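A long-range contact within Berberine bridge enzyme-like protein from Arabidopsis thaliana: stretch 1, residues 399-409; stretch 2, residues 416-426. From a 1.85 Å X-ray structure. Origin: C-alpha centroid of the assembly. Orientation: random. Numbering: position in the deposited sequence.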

# COMPACT_ATOMS: atom_id res chain seq x y z
N ILE A 399 14.16 -2.02 -2.90
CA ILE A 399 13.81 -2.65 -1.64
C ILE A 399 13.37 -4.09 -1.87
O ILE A 399 12.42 -4.34 -2.59
CB ILE A 399 12.67 -1.88 -0.91
CG1 ILE A 399 12.95 -0.37 -0.90
CG2 ILE A 399 12.51 -2.37 0.52
CD1 ILE A 399 11.70 0.49 -0.76
N LEU A 400 14.06 -5.03 -1.23
CA LEU A 400 13.75 -6.44 -1.40
C LEU A 400 13.06 -6.98 -0.14
O LEU A 400 13.65 -7.03 0.94
CB LEU A 400 15.02 -7.26 -1.72
CG LEU A 400 15.64 -7.17 -3.12
CD1 LEU A 400 16.17 -5.78 -3.43
CD2 LEU A 400 16.76 -8.17 -3.26
N THR A 401 11.80 -7.37 -0.31
CA THR A 401 10.94 -7.82 0.78
C THR A 401 10.65 -9.31 0.68
O THR A 401 10.02 -9.76 -0.27
CB THR A 401 9.62 -7.03 0.77
OG1 THR A 401 9.93 -5.65 0.99
CG2 THR A 401 8.69 -7.50 1.86
N PRO A 402 11.10 -10.09 1.68
CA PRO A 402 11.00 -11.55 1.59
C PRO A 402 9.56 -12.06 1.75
O PRO A 402 8.85 -11.64 2.66
CB PRO A 402 11.88 -12.02 2.74
CG PRO A 402 11.71 -10.95 3.78
CD PRO A 402 11.57 -9.65 3.01
N PHE A 403 9.14 -12.96 0.87
CA PHE A 403 7.88 -13.67 1.05
C PHE A 403 8.16 -15.03 1.73
O PHE A 403 8.99 -15.11 2.63
CB PHE A 403 7.14 -13.82 -0.28
CG PHE A 403 6.43 -12.56 -0.73
CD1 PHE A 403 6.89 -11.31 -0.31
CD2 PHE A 403 5.31 -12.63 -1.54
CE1 PHE A 403 6.23 -10.13 -0.70
CE2 PHE A 403 4.65 -11.46 -1.95
CZ PHE A 403 5.11 -10.21 -1.53
N GLY A 404 7.50 -16.09 1.29
CA GLY A 404 7.64 -17.35 2.00
C GLY A 404 6.91 -17.27 3.33
O GLY A 404 6.19 -16.31 3.58
N GLY A 405 7.08 -18.26 4.19
CA GLY A 405 6.29 -18.30 5.41
C GLY A 405 4.79 -18.34 5.11
O GLY A 405 4.34 -19.08 4.24
N LYS A 406 4.02 -17.53 5.82
CA LYS A 406 2.57 -17.55 5.64
C LYS A 406 2.21 -17.19 4.20
O LYS A 406 1.18 -17.63 3.67
CB LYS A 406 1.89 -16.58 6.62
CG LYS A 406 0.36 -16.71 6.69
CD LYS A 406 -0.08 -17.85 7.63
CE LYS A 406 -1.57 -18.11 7.50
NZ LYS A 406 -2.14 -18.84 8.67
N MET A 407 3.10 -16.44 3.54
CA MET A 407 2.84 -15.97 2.19
C MET A 407 2.88 -17.10 1.16
O MET A 407 2.25 -16.98 0.12
CB MET A 407 3.83 -14.87 1.79
CG MET A 407 3.64 -13.57 2.59
SD MET A 407 1.99 -12.83 2.39
CE MET A 407 2.10 -12.20 0.71
N SER A 408 3.59 -18.19 1.44
CA SER A 408 3.58 -19.31 0.50
C SER A 408 2.67 -20.41 1.05
O SER A 408 2.25 -21.33 0.33
CB SER A 408 5.01 -19.82 0.25
OG SER A 408 5.62 -20.30 1.43
N GLU A 409 2.35 -20.28 2.33
CA GLU A 409 1.41 -21.18 2.97
C GLU A 409 0.02 -20.98 2.38
O GLU A 409 -0.65 -21.93 1.98
CB GLU A 409 1.39 -20.96 4.48
CG GLU A 409 0.32 -21.73 5.19
CD GLU A 409 0.60 -21.87 6.67
OE1 GLU A 409 -0.35 -22.18 7.42
OE2 GLU A 409 1.77 -21.67 7.07
N PRO A 416 -7.90 -11.90 -3.18
CA PRO A 416 -7.54 -11.44 -4.53
C PRO A 416 -6.03 -11.28 -4.78
O PRO A 416 -5.59 -11.56 -5.91
CB PRO A 416 -8.26 -10.10 -4.65
CG PRO A 416 -9.49 -10.29 -3.81
CD PRO A 416 -9.03 -11.13 -2.64
N PHE A 417 -5.25 -10.88 -3.77
CA PHE A 417 -3.79 -10.83 -3.89
C PHE A 417 -3.25 -12.20 -4.30
O PHE A 417 -3.42 -13.19 -3.58
CB PHE A 417 -3.17 -10.36 -2.56
CG PHE A 417 -1.68 -10.26 -2.60
CD1 PHE A 417 -0.88 -11.37 -2.36
CD2 PHE A 417 -1.07 -9.04 -2.86
CE1 PHE A 417 0.49 -11.29 -2.40
CE2 PHE A 417 0.31 -8.94 -2.89
CZ PHE A 417 1.10 -10.07 -2.66
N PRO A 418 -2.60 -12.28 -5.47
CA PRO A 418 -2.28 -13.58 -6.05
C PRO A 418 -0.87 -14.10 -5.77
O PRO A 418 -0.59 -15.27 -6.04
CB PRO A 418 -2.43 -13.31 -7.55
CG PRO A 418 -1.87 -11.94 -7.68
CD PRO A 418 -2.38 -11.20 -6.45
N HIS A 419 0.01 -13.25 -5.27
CA HIS A 419 1.43 -13.56 -5.24
C HIS A 419 1.84 -14.31 -4.00
O HIS A 419 2.34 -13.73 -3.04
CB HIS A 419 2.24 -12.27 -5.36
CG HIS A 419 1.71 -11.35 -6.41
ND1 HIS A 419 1.95 -11.53 -7.75
CD2 HIS A 419 0.91 -10.26 -6.32
CE1 HIS A 419 1.34 -10.59 -8.44
NE2 HIS A 419 0.71 -9.80 -7.59
N ARG A 420 1.63 -15.62 -4.02
CA ARG A 420 1.88 -16.45 -2.86
C ARG A 420 3.02 -17.43 -3.16
O ARG A 420 4.09 -17.00 -3.57
CB ARG A 420 0.59 -17.18 -2.44
CG ARG A 420 -0.62 -16.25 -2.25
CD ARG A 420 -0.47 -15.21 -1.13
NE ARG A 420 -1.74 -14.54 -0.87
CZ ARG A 420 -2.06 -13.88 0.24
NH1 ARG A 420 -1.19 -13.76 1.24
NH2 ARG A 420 -3.26 -13.32 0.35
N GLY A 421 2.80 -18.72 -2.95
CA GLY A 421 3.82 -19.73 -3.21
C GLY A 421 4.45 -19.59 -4.58
O GLY A 421 3.78 -19.28 -5.57
N GLY A 422 5.76 -19.81 -4.64
CA GLY A 422 6.51 -19.66 -5.88
C GLY A 422 7.18 -18.30 -6.01
O GLY A 422 7.99 -18.08 -6.91
N ASN A 423 6.82 -17.38 -5.13
CA ASN A 423 7.46 -16.07 -5.09
C ASN A 423 8.40 -16.03 -3.92
O ASN A 423 7.98 -16.18 -2.78
CB ASN A 423 6.44 -14.94 -4.99
CG ASN A 423 5.46 -14.96 -6.13
OD1 ASN A 423 5.80 -14.59 -7.25
ND2 ASN A 423 4.24 -15.40 -5.85
N LEU A 424 9.68 -15.85 -4.22
CA LEU A 424 10.71 -15.76 -3.19
C LEU A 424 10.62 -14.41 -2.45
O LEU A 424 10.60 -14.37 -1.22
CB LEU A 424 12.10 -15.94 -3.81
CG LEU A 424 12.36 -17.20 -4.63
CD1 LEU A 424 13.83 -17.26 -4.92
CD2 LEU A 424 11.94 -18.41 -3.85
N TYR A 425 10.56 -13.32 -3.21
CA TYR A 425 10.45 -12.00 -2.61
C TYR A 425 9.85 -11.00 -3.60
O TYR A 425 9.71 -11.27 -4.79
CB TYR A 425 11.81 -11.51 -2.11
CG TYR A 425 12.88 -11.36 -3.17
CD1 TYR A 425 13.72 -12.43 -3.50
CD2 TYR A 425 13.08 -10.15 -3.82
CE1 TYR A 425 14.71 -12.31 -4.45
CE2 TYR A 425 14.08 -10.01 -4.78
CZ TYR A 425 14.88 -11.09 -5.09
OH TYR A 425 15.87 -10.97 -6.04
N GLU A 426 9.49 -9.84 -3.08
CA GLU A 426 8.97 -8.76 -3.89
C GLU A 426 10.03 -7.67 -3.92
O GLU A 426 10.78 -7.49 -2.96
CB GLU A 426 7.63 -8.26 -3.33
CG GLU A 426 6.92 -7.19 -4.17
CD GLU A 426 7.26 -5.78 -3.72
OE1 GLU A 426 7.91 -5.62 -2.66
OE2 GLU A 426 6.88 -4.82 -4.43
O HOH W 1 10.23 -4.60 -1.36
O HOH W 2 5.87 -16.75 -1.01
O HOH W 3 0.99 -20.59 -1.88

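The two stretches meet as a short antiparallel ladder that gives way to loop and helix contacts. Thr401 and Glu426 form a hydrogen-bonded pair, with both bonds nearly straight. Thr401 N donates to Glu426 O at 2.8 Å, and Glu426 N donates to Thr401 O at 2.9 Å. The next pair, Pro402 with Tyr425, is a non-hydrogen-bonded one, a position where proline's lack of an amide hydrogen costs the ladder nothing. Beyond it, Phe403 N donates to Leu424 O at 2.9 Å. Leu400 CA also lies 3.5 Å from Glu426 O in a CA-H...O contact.

Thr401 and Glu426 direct their side chains to one face of the sheet. There water 1 joins polar groups of both stretches. Water 1 donates to Ile399 O at 2.5 Å and to Glu426 OE1 at 2.8 Å, although more acceptors lie in reach than it has protons. Water 1 also hydrogen-bonds Thr401 OG1 at 2.6 Å. Pro402 and Tyr425 occupy the other face. The Tyr425 ring packs against Leu400, with Leu400 CD2 3.6 Å from Tyr425 CE2, and Tyr425 OH is satisfied elsewhere in the structure.

Phe403 has the largest area covered by the opposite stretch. Phe403 CE1 comes within 3.5 Å of Glu426 CB, and Phe403 CE2 lies 3.9 Å from Phe417 CZ. Met407 CE adds an apolar contact 3.6 Å from Phe417 CE1. His419 O sits at the edge of the Phe403 ring, 3.4 Å from Phe403 CE2. This carbonyl is buried by the contact and has no hydrogen-bonding partner in the model.

Arg420 to Asn423 form a type II turn. Asn423 N donates to Arg420 O at 3.2 Å, and Asn423 ND2 donates to the same oxygen at 2.8 Å. The turn is thus held by backbone and side chain together. Arg420 NE makes a weak hydrogen bond to Phe417 O at 3.5 Å, while Arg420 NH1 is bonded elsewhere in the structure.

Two more waters link the stretches where direct bonds are absent. Water 2 accepts from Gly404 N at 2.9 Å and donates to Asn423 O at 2.8 Å, with a weak bond to Arg420 O at 3.1 Å, again with more acceptors in reach than protons. Water 3 accepts from Gly421 N at 2.8 Å and donates to Ser408 O at 2.6 Å. It thereby connects the helix to the turn at an exposed part of the contact, where Ser408 CA is 3.7 Å from Gly421 CA.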